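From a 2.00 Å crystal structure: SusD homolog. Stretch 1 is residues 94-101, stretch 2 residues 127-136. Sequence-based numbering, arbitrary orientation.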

# COMPACT_ATOMS: atom_id res chain seq x y z
N ASN A 94 13.09 -0.63 -7.07
CA ASN A 94 12.48 -0.24 -5.80
C ASN A 94 11.50 -1.24 -5.21
O ASN A 94 11.29 -1.26 -4.00
CB ASN A 94 11.81 1.14 -5.95
CG ASN A 94 12.81 2.24 -6.27
OD1 ASN A 94 13.94 2.24 -5.76
ND2 ASN A 94 12.40 3.17 -7.12
N PHE A 95 10.89 -2.07 -6.05
CA PHE A 95 9.94 -3.06 -5.57
C PHE A 95 10.52 -4.47 -5.46
O PHE A 95 10.04 -5.26 -4.64
CB PHE A 95 8.70 -3.12 -6.49
CG PHE A 95 7.70 -2.02 -6.25
CD1 PHE A 95 7.39 -1.11 -7.26
CD2 PHE A 95 7.04 -1.92 -5.03
CE1 PHE A 95 6.44 -0.11 -7.05
CE2 PHE A 95 6.08 -0.92 -4.81
CZ PHE A 95 5.78 -0.01 -5.83
N TYR A 96 11.53 -4.79 -6.25
CA TYR A 96 12.08 -6.15 -6.23
C TYR A 96 13.59 -6.35 -6.11
O TYR A 96 14.05 -7.00 -5.18
CB TYR A 96 11.59 -6.92 -7.46
CG TYR A 96 12.11 -8.35 -7.56
CD1 TYR A 96 11.45 -9.40 -6.93
CD2 TYR A 96 13.26 -8.64 -8.29
CE1 TYR A 96 11.94 -10.72 -7.01
CE2 TYR A 96 13.76 -9.94 -8.38
CZ TYR A 96 13.09 -10.98 -7.74
OH TYR A 96 13.58 -12.27 -7.83
N SER A 97 14.35 -5.81 -7.06
CA SER A 97 15.79 -6.03 -7.08
C SER A 97 16.67 -5.42 -5.99
O SER A 97 17.66 -6.04 -5.60
CB SER A 97 16.36 -5.66 -8.46
OG SER A 97 16.28 -4.27 -8.72
N GLN A 98 16.34 -4.23 -5.48
CA GLN A 98 17.18 -3.64 -4.44
C GLN A 98 17.23 -4.53 -3.20
O GLN A 98 18.30 -4.76 -2.64
CB GLN A 98 16.68 -2.24 -4.05
CG GLN A 98 16.97 -1.15 -5.09
CD GLN A 98 18.46 -0.83 -5.28
OE1 GLN A 98 18.83 -0.06 -6.17
NE2 GLN A 98 19.31 -1.42 -4.45
N ILE A 99 16.08 -5.04 -2.77
CA ILE A 99 16.05 -5.90 -1.59
C ILE A 99 16.56 -7.31 -1.90
O ILE A 99 17.00 -8.03 -1.01
CB ILE A 99 14.62 -5.95 -0.99
CG1 ILE A 99 14.68 -6.50 0.44
CG2 ILE A 99 13.70 -6.80 -1.85
CD1 ILE A 99 13.38 -6.38 1.20
N PHE A 100 16.51 -7.71 -3.17
CA PHE A 100 17.00 -9.03 -3.58
C PHE A 100 18.47 -9.20 -3.23
O PHE A 100 18.89 -10.25 -2.75
CB PHE A 100 16.85 -9.23 -5.09
CG PHE A 100 17.41 -10.55 -5.58
CD1 PHE A 100 16.66 -11.71 -5.50
CD2 PHE A 100 18.70 -10.62 -6.10
CE1 PHE A 100 17.19 -12.94 -5.92
CE2 PHE A 100 19.24 -11.84 -6.52
CZ PHE A 100 18.48 -13.00 -6.43
N LEU A 101 19.25 -8.15 -3.49
CA LEU A 101 20.69 -8.16 -3.23
C LEU A 101 21.07 -8.63 -1.83
O LEU A 101 21.69 -9.68 -1.67
CB LEU A 101 21.29 -6.78 -3.50
CG LEU A 101 21.72 -6.44 -4.93
CD1 LEU A 101 22.86 -7.37 -5.34
CD2 LEU A 101 20.55 -6.57 -5.88
N ILE A 127 10.62 -13.25 5.91
CA ILE A 127 9.38 -12.50 6.14
C ILE A 127 9.53 -11.09 5.56
O ILE A 127 8.65 -10.61 4.85
CB ILE A 127 9.05 -12.40 7.64
CG1 ILE A 127 8.75 -13.80 8.20
CG2 ILE A 127 7.86 -11.46 7.86
CD1 ILE A 127 8.58 -13.83 9.71
N VAL A 128 10.65 -10.44 5.88
CA VAL A 128 10.89 -9.09 5.36
C VAL A 128 10.92 -9.11 3.84
O VAL A 128 10.37 -8.23 3.19
CB VAL A 128 12.23 -8.53 5.89
CG1 VAL A 128 12.52 -7.19 5.25
CG2 VAL A 128 12.16 -8.37 7.40
N ARG A 129 11.55 -10.13 3.26
CA ARG A 129 11.62 -10.25 1.81
C ARG A 129 10.22 -10.39 1.22
O ARG A 129 9.87 -9.74 0.23
CB ARG A 129 12.45 -11.46 1.40
CG ARG A 129 12.67 -11.57 -0.10
CD ARG A 129 13.07 -12.97 -0.52
NE ARG A 129 11.95 -13.90 -0.44
CZ ARG A 129 11.97 -15.14 -0.92
NH1 ARG A 129 13.06 -15.60 -1.51
NH2 ARG A 129 10.89 -15.91 -0.82
N ASN A 130 9.41 -11.24 1.84
CA ASN A 130 8.05 -11.48 1.36
C ASN A 130 7.12 -10.29 1.49
O ASN A 130 6.23 -10.11 0.67
CB ASN A 130 7.47 -12.72 2.04
CG ASN A 130 8.22 -13.99 1.68
OD1 ASN A 130 8.77 -14.10 0.58
ND2 ASN A 130 8.25 -14.95 2.59
N ILE A 131 7.30 -9.45 2.51
CA ILE A 131 6.45 -8.28 2.65
C ILE A 131 6.77 -7.36 1.47
O ILE A 131 5.88 -6.74 0.88
CB ILE A 131 6.73 -7.50 3.94
CG1 ILE A 131 6.35 -8.35 5.15
CG2 ILE A 131 5.92 -6.20 3.95
CD1 ILE A 131 6.74 -7.72 6.47
N ALA A 132 8.05 -7.28 1.13
CA ALA A 132 8.48 -6.43 0.02
C ALA A 132 8.03 -7.00 -1.33
O ALA A 132 7.51 -6.26 -2.17
CB ALA A 132 10.00 -6.28 0.04
N TRP A 133 8.20 -8.30 -1.53
CA TRP A 133 7.82 -8.90 -2.80
C TRP A 133 6.32 -9.07 -2.97
O TRP A 133 5.85 -9.33 -4.08
CB TRP A 133 8.56 -10.22 -3.01
CG TRP A 133 10.02 -10.00 -3.27
CD1 TRP A 133 10.68 -8.80 -3.34
CD2 TRP A 133 11.01 -11.01 -3.52
NE1 TRP A 133 12.01 -9.00 -3.62
CE2 TRP A 133 12.24 -10.35 -3.73
CE3 TRP A 133 10.97 -12.41 -3.58
CZ2 TRP A 133 13.42 -11.04 -4.00
CZ3 TRP A 133 12.15 -13.10 -3.86
CH2 TRP A 133 13.36 -12.41 -4.06
N LEU A 134 5.56 -8.92 -1.89
CA LEU A 134 4.11 -8.98 -1.98
C LEU A 134 3.73 -7.71 -2.75
O LEU A 134 2.83 -7.72 -3.59
CB LEU A 134 3.46 -8.98 -0.60
CG LEU A 134 1.93 -8.83 -0.59
CD1 LEU A 134 1.30 -9.92 -1.46
CD2 LEU A 134 1.41 -8.93 0.84
N ARG A 135 4.44 -6.63 -2.46
CA ARG A 135 4.22 -5.36 -3.15
C ARG A 135 4.62 -5.53 -4.62
O ARG A 135 3.92 -5.08 -5.52
CB ARG A 135 5.06 -4.24 -2.53
CG ARG A 135 4.57 -3.76 -1.17
CD ARG A 135 5.71 -3.15 -0.36
NE ARG A 135 6.30 -1.96 -0.97
CZ ARG A 135 5.77 -0.74 -0.92
NH1 ARG A 135 4.62 -0.54 -0.28
NH2 ARG A 135 6.41 0.28 -1.47
N ALA A 136 5.76 -6.18 -4.83
CA ALA A 136 6.28 -6.40 -6.18
C ALA A 136 5.27 -7.12 -7.07
O ALA A 136 4.95 -6.66 -8.16
CB ALA A 136 7.58 -7.19 -6.12
O HOH W 1 9.09 -0.76 -2.06
O HOH W 2 8.78 -3.86 -2.39

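Helices that run against each other can come close where one of them presents small side chains, and the pair in this SusD homolog is a compact example. The helix axes approach to 8.2 Å, with their N-to-C directions 155° apart, so the packing is roughly antiparallel: Phe95 lies near Ala136, at a CA–CA distance of 5.0 Å, while one turn on, Ile99 lies nearest Arg129 at 7.1 Å. At the close end a methyl group meets the backbone, with Phe95 O 3.5 Å from Ala136 CB.

Most of the apolar contacts involve Ile99 or Trp133. Ile99, its CA-to-CB bond directed toward the partner helix, sets CD1 3.6 Å from Ala132 CB and 4.2 Å from Val128 CG1, while its CG2 lies 3.9 Å from Trp133 CD1. Trp133 starts out sideways, but its indole reaches across to meet three side chains of the first helix. Tyr96 forms an offset stack with the six-membered ring, the centroids 4.4 Å apart and the planes inclined by 26°; Phe100 instead meets the indole edge to edge, with its CD1 3.6 Å from Trp133 CZ2.

The direct polar contact falls beside an irregularity in the backbone. Stretch 1 includes a wider pi-type turn at 94-97, and the carbonyl of Tyr96, which receives only a weak bond from Phe100 N (3.3 Å to Tyr96 O), also accepts a hydrogen bond from the indole: Trp133 NE1 to Tyr96 O, 3.3 Å. The same indole thus both stacks and bonds.

Water extends the polar contacts. Water 2 lies between two carbonyls that could not bond each other directly, 2.9 Å from Phe95 O and 2.7 Å from Ala132 O, where it can donate to either. Water 1 accepts from Arg135 NH2 (2.9 Å) and is placed to donate to Asn94 O (3.0 Å). The guanidinium of Arg135 also offers a face to Phe95, whose CE2 lies 3.6 Å from Arg135 NH2, combining polar and aromatic contact.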